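Local structure of toxin RelG (3G5O) at residues A40-L49 with A70-Y79. The protein acts as the RNA-cleaving toxin of a type II toxin-antitoxin pair, cutting preferentially at the 3'-end of purine ribonucleotides and inhibiting growth when overexpressed unless neutralised by its antitoxin. Sequence-based numbering, arbitrary orientation.
Sequences AVVEFAFGDL and ARRGTYRLLY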
ATOM      1  N   ALA C  40     -20.448  15.938  11.974  1.00 18.97           N
ATOM      2  CA  ALA C  40     -19.061  16.442  11.891  1.00 18.90           C
ATOM      3  C   ALA C  40     -18.476  16.266  10.465  1.00 18.95           C
ATOM      4  O   ALA C  40     -17.786  17.153   9.945  1.00 18.84           O
ATOM      5  CB  ALA C  40     -18.150  15.788  12.931  1.00 18.12           C
ATOM      6  N   VAL C  41     -18.700  15.089   9.891  1.00 18.47           N
ATOM      7  CA  VAL C  41     -18.266  14.819   8.523  1.00 18.46           C
ATOM      8  C   VAL C  41     -18.868  15.821   7.541  1.00 18.42           C
ATOM      9  O   VAL C  41     -18.169  16.338   6.678  1.00 17.95           O
ATOM     10  CB  VAL C  41     -18.595  13.376   8.067  1.00 17.36           C
ATOM     11  CG1 VAL C  41     -18.346  13.215   6.548  1.00 18.10           C
ATOM     12  CG2 VAL C  41     -17.727  12.386   8.838  1.00 18.34           C
ATOM     13  N   VAL C  42     -20.183  16.020   7.619  1.00 18.17           N
ATOM     14  CA  VAL C  42     -20.862  16.998   6.760  1.00 18.77           C
ATOM     15  C   VAL C  42     -20.297  18.417   6.901  1.00 19.20           C
ATOM     16  O   VAL C  42     -20.086  19.128   5.889  1.00 18.04           O
ATOM     17  CB  VAL C  42     -22.416  16.970   6.976  1.00 19.63           C
ATOM     18  CG1 VAL C  42     -23.136  18.242   6.370  1.00 18.81           C
ATOM     19  CG2 VAL C  42     -22.979  15.689   6.473  1.00 17.58           C
ATOM     20  N   GLU C  43     -20.039  18.844   8.130  1.00 18.64           N
ATOM     21  CA  GLU C  43     -19.505  20.193   8.343  1.00 21.05           C
ATOM     22  C   GLU C  43     -18.056  20.287   7.885  1.00 19.75           C
ATOM     23  O   GLU C  43     -17.616  21.332   7.378  1.00 19.33           O
ATOM     24  CB  GLU C  43     -19.645  20.638   9.805  1.00 22.88           C
ATOM     25  CG  GLU C  43     -21.120  20.776  10.241  1.00 27.83           C
ATOM     26  CD  GLU C  43     -21.817  22.018   9.635  1.00 34.45           C
ATOM     27  OE1 GLU C  43     -21.109  22.890   9.078  1.00 35.81           O
ATOM     28  OE2 GLU C  43     -23.067  22.138   9.747  1.00 35.66           O
ATOM     29  N   PHE C  44     -17.324  19.186   8.007  1.00 18.16           N
ATOM     30  CA  PHE C  44     -15.953  19.181   7.485  1.00 18.96           C
ATOM     31  C   PHE C  44     -16.002  19.236   5.932  1.00 17.97           C
ATOM     32  O   PHE C  44     -15.336  20.050   5.331  1.00 19.28           O
ATOM     33  CB  PHE C  44     -15.194  17.910   7.941  1.00 18.30           C
ATOM     34  CG  PHE C  44     -13.865  17.743   7.288  1.00 19.53           C
ATOM     35  CD1 PHE C  44     -12.896  18.722   7.424  1.00 21.33           C
ATOM     36  CD2 PHE C  44     -13.580  16.603   6.548  1.00 21.39           C
ATOM     37  CE1 PHE C  44     -11.650  18.586   6.808  1.00 24.40           C
ATOM     38  CE2 PHE C  44     -12.351  16.458   5.925  1.00 22.55           C
ATOM     39  CZ  PHE C  44     -11.384  17.452   6.074  1.00 20.68           C
ATOM     40  N   ALA C  45     -16.828  18.393   5.314  1.00 17.96           N
ATOM     41  CA  ALA C  45     -16.878  18.290   3.842  1.00 18.28           C
ATOM     42  C   ALA C  45     -17.239  19.648   3.257  1.00 20.24           C
ATOM     43  O   ALA C  45     -16.609  20.096   2.298  1.00 21.44           O
ATOM     44  CB  ALA C  45     -17.895  17.243   3.398  1.00 17.88           C
ATOM     45  N   PHE C  46     -18.213  20.324   3.851  1.00 19.73           N
ATOM     46  CA  PHE C  46     -18.678  21.588   3.267  1.00 22.12           C
ATOM     47  C   PHE C  46     -17.977  22.843   3.784  1.00 22.58           C
ATOM     48  O   PHE C  46     -18.314  23.958   3.372  1.00 22.82           O
ATOM     49  CB  PHE C  46     -20.216  21.682   3.369  1.00 20.54           C
ATOM     50  CG  PHE C  46     -20.915  20.608   2.551  1.00 21.80           C
ATOM     51  CD1 PHE C  46     -20.689  20.510   1.183  1.00 20.57           C
ATOM     52  CD2 PHE C  46     -21.731  19.655   3.154  1.00 23.72           C
ATOM     53  CE1 PHE C  46     -21.312  19.513   0.427  1.00 20.00           C
ATOM     54  CE2 PHE C  46     -22.378  18.662   2.409  1.00 22.96           C
ATOM     55  CZ  PHE C  46     -22.156  18.577   1.049  1.00 23.69           C
ATOM     56  N   GLY C  47     -17.016  22.646   4.686  1.00 22.92           N
ATOM     57  CA  GLY C  47     -16.279  23.741   5.313  1.00 22.85           C
ATOM     58  C   GLY C  47     -14.804  23.641   4.979  1.00 23.29           C
ATOM     59  O   GLY C  47     -14.402  24.012   3.882  1.00 23.19           O
ATOM     60  N   ASP C  48     -13.996  23.131   5.911  1.00 22.23           N
ATOM     61  CA  ASP C  48     -12.562  22.991   5.689  1.00 22.57           C
ATOM     62  C   ASP C  48     -12.153  22.267   4.410  1.00 22.27           C
ATOM     63  O   ASP C  48     -11.178  22.669   3.783  1.00 20.79           O
ATOM     64  CB  ASP C  48     -11.845  22.368   6.902  1.00 21.69           C
ATOM     65  CG  ASP C  48     -11.857  23.293   8.128  1.00 26.82           C
ATOM     66  OD1 ASP C  48     -12.259  24.488   7.991  1.00 29.34           O
ATOM     67  OD2 ASP C  48     -11.491  22.826   9.230  1.00 30.33           O
ATOM     68  N   LEU C  49     -12.840  21.179   4.055  1.00 21.89           N
ATOM     69  CA  LEU C  49     -12.452  20.439   2.850  1.00 22.29           C
ATOM     70  C   LEU C  49     -12.711  21.233   1.563  1.00 22.47           C
ATOM     71  O   LEU C  49     -11.870  21.249   0.615  1.00 22.80           O
ATOM     72  CB  LEU C  49     -13.141  19.080   2.783  1.00 20.68           C
ATOM     73  CG  LEU C  49     -12.957  18.343   1.475  1.00 23.16           C
ATOM     74  CD1 LEU C  49     -11.511  17.841   1.330  1.00 24.31           C
ATOM     75  CD2 LEU C  49     -13.978  17.200   1.369  1.00 20.03           C
ATOM     76  N   ALA C  70      -8.423  12.624   3.518  1.00 17.14           N
ATOM     77  CA  ALA C  70      -8.310  13.624   4.575  1.00 18.26           C
ATOM     78  C   ALA C  70      -8.811  12.990   5.877  1.00 18.61           C
ATOM     79  O   ALA C  70      -9.866  12.369   5.889  1.00 17.74           O
ATOM     80  CB  ALA C  70      -9.148  14.878   4.234  1.00 17.03           C
ATOM     81  N   ARG C  71      -8.071  13.166   6.957  1.00 19.17           N
ATOM     82  CA  ARG C  71      -8.438  12.603   8.257  1.00 20.75           C
ATOM     83  C   ARG C  71      -8.711  13.736   9.226  1.00 21.68           C
ATOM     84  O   ARG C  71      -7.907  14.710   9.278  1.00 22.33           O
ATOM     85  CB  ARG C  71      -7.286  11.730   8.811  1.00 21.07           C
ATOM     86  CG  ARG C  71      -7.586  11.114  10.177  1.00 24.11           C
ATOM     87  CD  ARG C  71      -6.403  10.261  10.726  1.00 30.33           C
ATOM     88  NE  ARG C  71      -5.322  11.127  11.177  1.00 32.68           N
ATOM     89  CZ  ARG C  71      -5.307  11.786  12.347  1.00 37.56           C
ATOM     90  NH1 ARG C  71      -6.310  11.654  13.224  1.00 33.79           N
ATOM     91  NH2 ARG C  71      -4.263  12.570  12.652  1.00 36.37           N
ATOM     92  N   ARG C  72      -9.808  13.613   9.979  1.00 21.36           N
ATOM     93  CA  ARG C  72     -10.046  14.402  11.206  1.00 22.45           C
ATOM     94  C   ARG C  72     -10.430  13.453  12.345  1.00 22.02           C
ATOM     95  O   ARG C  72     -11.462  12.788  12.284  1.00 20.82           O
ATOM     96  CB  ARG C  72     -11.150  15.466  11.020  1.00 23.36           C
ATOM     97  CG  ARG C  72     -10.822  16.592  10.041  1.00 24.81           C
ATOM     98  CD  ARG C  72      -9.795  17.530  10.678  1.00 29.14           C
ATOM     99  NE  ARG C  72      -9.233  18.509   9.738  1.00 29.22           N
ATOM    100  CZ  ARG C  72      -9.754  19.719   9.537  1.00 31.54           C
ATOM    101  NH1 ARG C  72     -10.871  20.084  10.181  1.00 27.85           N
ATOM    102  NH2 ARG C  72      -9.177  20.555   8.673  1.00 30.89           N
ATOM    103  N   GLY C  73      -9.572  13.355  13.366  1.00 21.83           N
ATOM    104  CA  GLY C  73      -9.783  12.406  14.449  1.00 20.46           C
ATOM    105  C   GLY C  73      -9.883  10.994  13.899  1.00 20.40           C
ATOM    106  O   GLY C  73      -8.914  10.475  13.306  1.00 20.42           O
ATOM    107  N   THR C  74     -11.027  10.351  14.090  1.00 17.81           N
ATOM    108  CA  THR C  74     -11.146   8.947  13.740  1.00 18.31           C
ATOM    109  C   THR C  74     -11.866   8.734  12.419  1.00 17.49           C
ATOM    110  O   THR C  74     -12.060   7.585  12.010  1.00 17.38           O
ATOM    111  CB  THR C  74     -11.890   8.165  14.832  1.00 19.96           C
ATOM    112  OG1 THR C  74     -13.072   8.895  15.170  1.00 21.12           O
ATOM    113  CG2 THR C  74     -10.961   8.044  16.103  1.00 20.40           C
ATOM    114  N   TYR C  75     -12.283   9.814  11.757  1.00 17.19           N
ATOM    115  CA  TYR C  75     -12.849   9.636  10.402  1.00 17.90           C
ATOM    116  C   TYR C  75     -11.948  10.098   9.256  1.00 17.40           C
ATOM    117  O   TYR C  75     -11.079  11.013   9.415  1.00 17.75           O
ATOM    118  CB  TYR C  75     -14.277  10.187  10.263  1.00 17.62           C
ATOM    119  CG  TYR C  75     -14.390  11.687  10.386  1.00 19.64           C
ATOM    120  CD1 TYR C  75     -14.090  12.501   9.298  1.00 20.34           C
ATOM    121  CD2 TYR C  75     -14.755  12.288  11.593  1.00 18.23           C
ATOM    122  CE1 TYR C  75     -14.195  13.867   9.392  1.00 21.76           C
ATOM    123  CE2 TYR C  75     -14.861  13.715  11.703  1.00 21.31           C
ATOM    124  CZ  TYR C  75     -14.587  14.469  10.566  1.00 25.01           C
ATOM    125  OH  TYR C  75     -14.607  15.854  10.581  1.00 28.87           O
ATOM    126  N   ARG C  76     -12.163   9.457   8.104  1.00 16.24           N
ATOM    127  CA  ARG C  76     -11.481   9.806   6.874  1.00 16.76           C
ATOM    128  C   ARG C  76     -12.415   9.925   5.694  1.00 16.62           C
ATOM    129  O   ARG C  76     -13.388   9.174   5.566  1.00 16.44           O
ATOM    130  CB  ARG C  76     -10.387   8.790   6.537  1.00 16.84           C
ATOM    131  CG  ARG C  76      -9.175   8.838   7.480  1.00 18.45           C
ATOM    132  CD  ARG C  76      -8.325   7.580   7.204  1.00 22.35           C
ATOM    133  NE  ARG C  76      -6.969   7.679   7.734  1.00 24.71           N
ATOM    134  CZ  ARG C  76      -6.602   7.315   8.968  1.00 28.32           C
ATOM    135  NH1 ARG C  76      -7.501   6.821   9.821  1.00 23.66           N
ATOM    136  NH2 ARG C  76      -5.320   7.428   9.340  1.00 27.70           N
ATOM    137  N   LEU C  77     -12.109  10.864   4.813  1.00 15.27           N
ATOM    138  CA  LEU C  77     -12.827  10.967   3.554  1.00 15.62           C
ATOM    139  C   LEU C  77     -11.840  10.662   2.467  1.00 16.19           C
ATOM    140  O   LEU C  77     -10.691  11.134   2.527  1.00 15.60           O
ATOM    141  CB  LEU C  77     -13.332  12.397   3.351  1.00 15.15           C
ATOM    142  CG  LEU C  77     -14.612  12.725   4.112  1.00 18.26           C
ATOM    143  CD1 LEU C  77     -14.277  12.800   5.611  1.00 19.40           C
ATOM    144  CD2 LEU C  77     -15.205  14.054   3.709  1.00 15.00           C
ATOM    145  N   LEU C  78     -12.300   9.912   1.479  1.00 16.45           N
ATOM    146  CA  LEU C  78     -11.542   9.622   0.257  1.00 16.94           C
ATOM    147  C   LEU C  78     -12.168  10.434  -0.877  1.00 16.88           C
ATOM    148  O   LEU C  78     -13.376  10.360  -1.107  1.00 16.68           O
ATOM    149  CB  LEU C  78     -11.634   8.134  -0.090  1.00 16.21           C
ATOM    150  CG  LEU C  78     -10.877   7.626  -1.337  1.00 18.05           C
ATOM    151  CD1 LEU C  78      -9.383   7.691  -1.039  1.00 16.76           C
ATOM    152  CD2 LEU C  78     -11.306   6.176  -1.692  1.00 17.01           C
ATOM    153  N   TYR C  79     -11.371  11.183  -1.627  1.00 16.58           N
ATOM    154  CA  TYR C  79     -11.985  12.122  -2.585  1.00 16.71           C
ATOM    155  C   TYR C  79     -11.152  12.389  -3.815  1.00 18.44           C
ATOM    156  O   TYR C  79      -9.992  12.007  -3.831  1.00 17.50           O
ATOM    157  CB  TYR C  79     -12.358  13.452  -1.920  1.00 16.79           C
ATOM    158  CG  TYR C  79     -11.238  14.162  -1.233  1.00 16.50           C
ATOM    159  CD1 TYR C  79     -10.605  15.241  -1.849  1.00 17.46           C
ATOM    160  CD2 TYR C  79     -10.809  13.777   0.049  1.00 14.50           C
ATOM    161  CE1 TYR C  79      -9.563  15.941  -1.207  1.00 16.18           C
ATOM    162  CE2 TYR C  79      -9.768  14.456   0.696  1.00 16.61           C
ATOM    163  CZ  TYR C  79      -9.158  15.550   0.065  1.00 18.71           C
ATOM    164  OH  TYR C  79      -8.132  16.237   0.700  1.00 18.39           O
TER
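F44 swings its ring away from its own backbone N (chi1 172°), off helix 35-51 and against the hairpin 70-79, where R72, bent at chi2, folds its chain over it. R72 CG lies 3.9 Å from the F44 ring centroid, a CH-pi contact over the face; L49 CB, from the same helix, lies over the opposite face. A70 CB and L77 CD1 meet the ring near its plane, at the edge.

Beyond the ring, the R72 guanidinium grips D48 end-on in a salt bridge: NH1 meets the anti lone pair of D48 OD2 at 3.0 Å, and NH2 reaches the same oxygen at 3.3 Å, also on the anti side but out of the carboxylate plane and on a more bent path. OD2 lies in the guanidinium plane, but the carboxylate is turned 61° against that plane. F44 CE1 sits over a guanidinium face, 3.5 Å from R72 CZ. R51 pairs with the other oxygen, D48 OD1.

Two more CH-pi contacts extend the packing along strand 75-82. V41 CG2 stands 3.7 Å from the Y75 ring centroid, over its face, while F44 CD2 meets that ring at its edge. Towards the other end, L49 CD1 rests over the Y79 ring, displaced from the ring centre and 3.5 Å from CZ; the Y79 hydroxyl is bound to the P53 carbonyl. L77 fills the middle, its CD2 4.1 Å from L49 CD2.

Segment 40-49 thus packs across the antiparallel hairpin on one face of the sheet in this RelE-family fold, crossing strand 75-79 at -44°. Chemically, the apolar interior ends at R72, whose CG methylene lies over F44 while its guanidinium charge is probably balanced by D48, a carboxylate shared between two arginines.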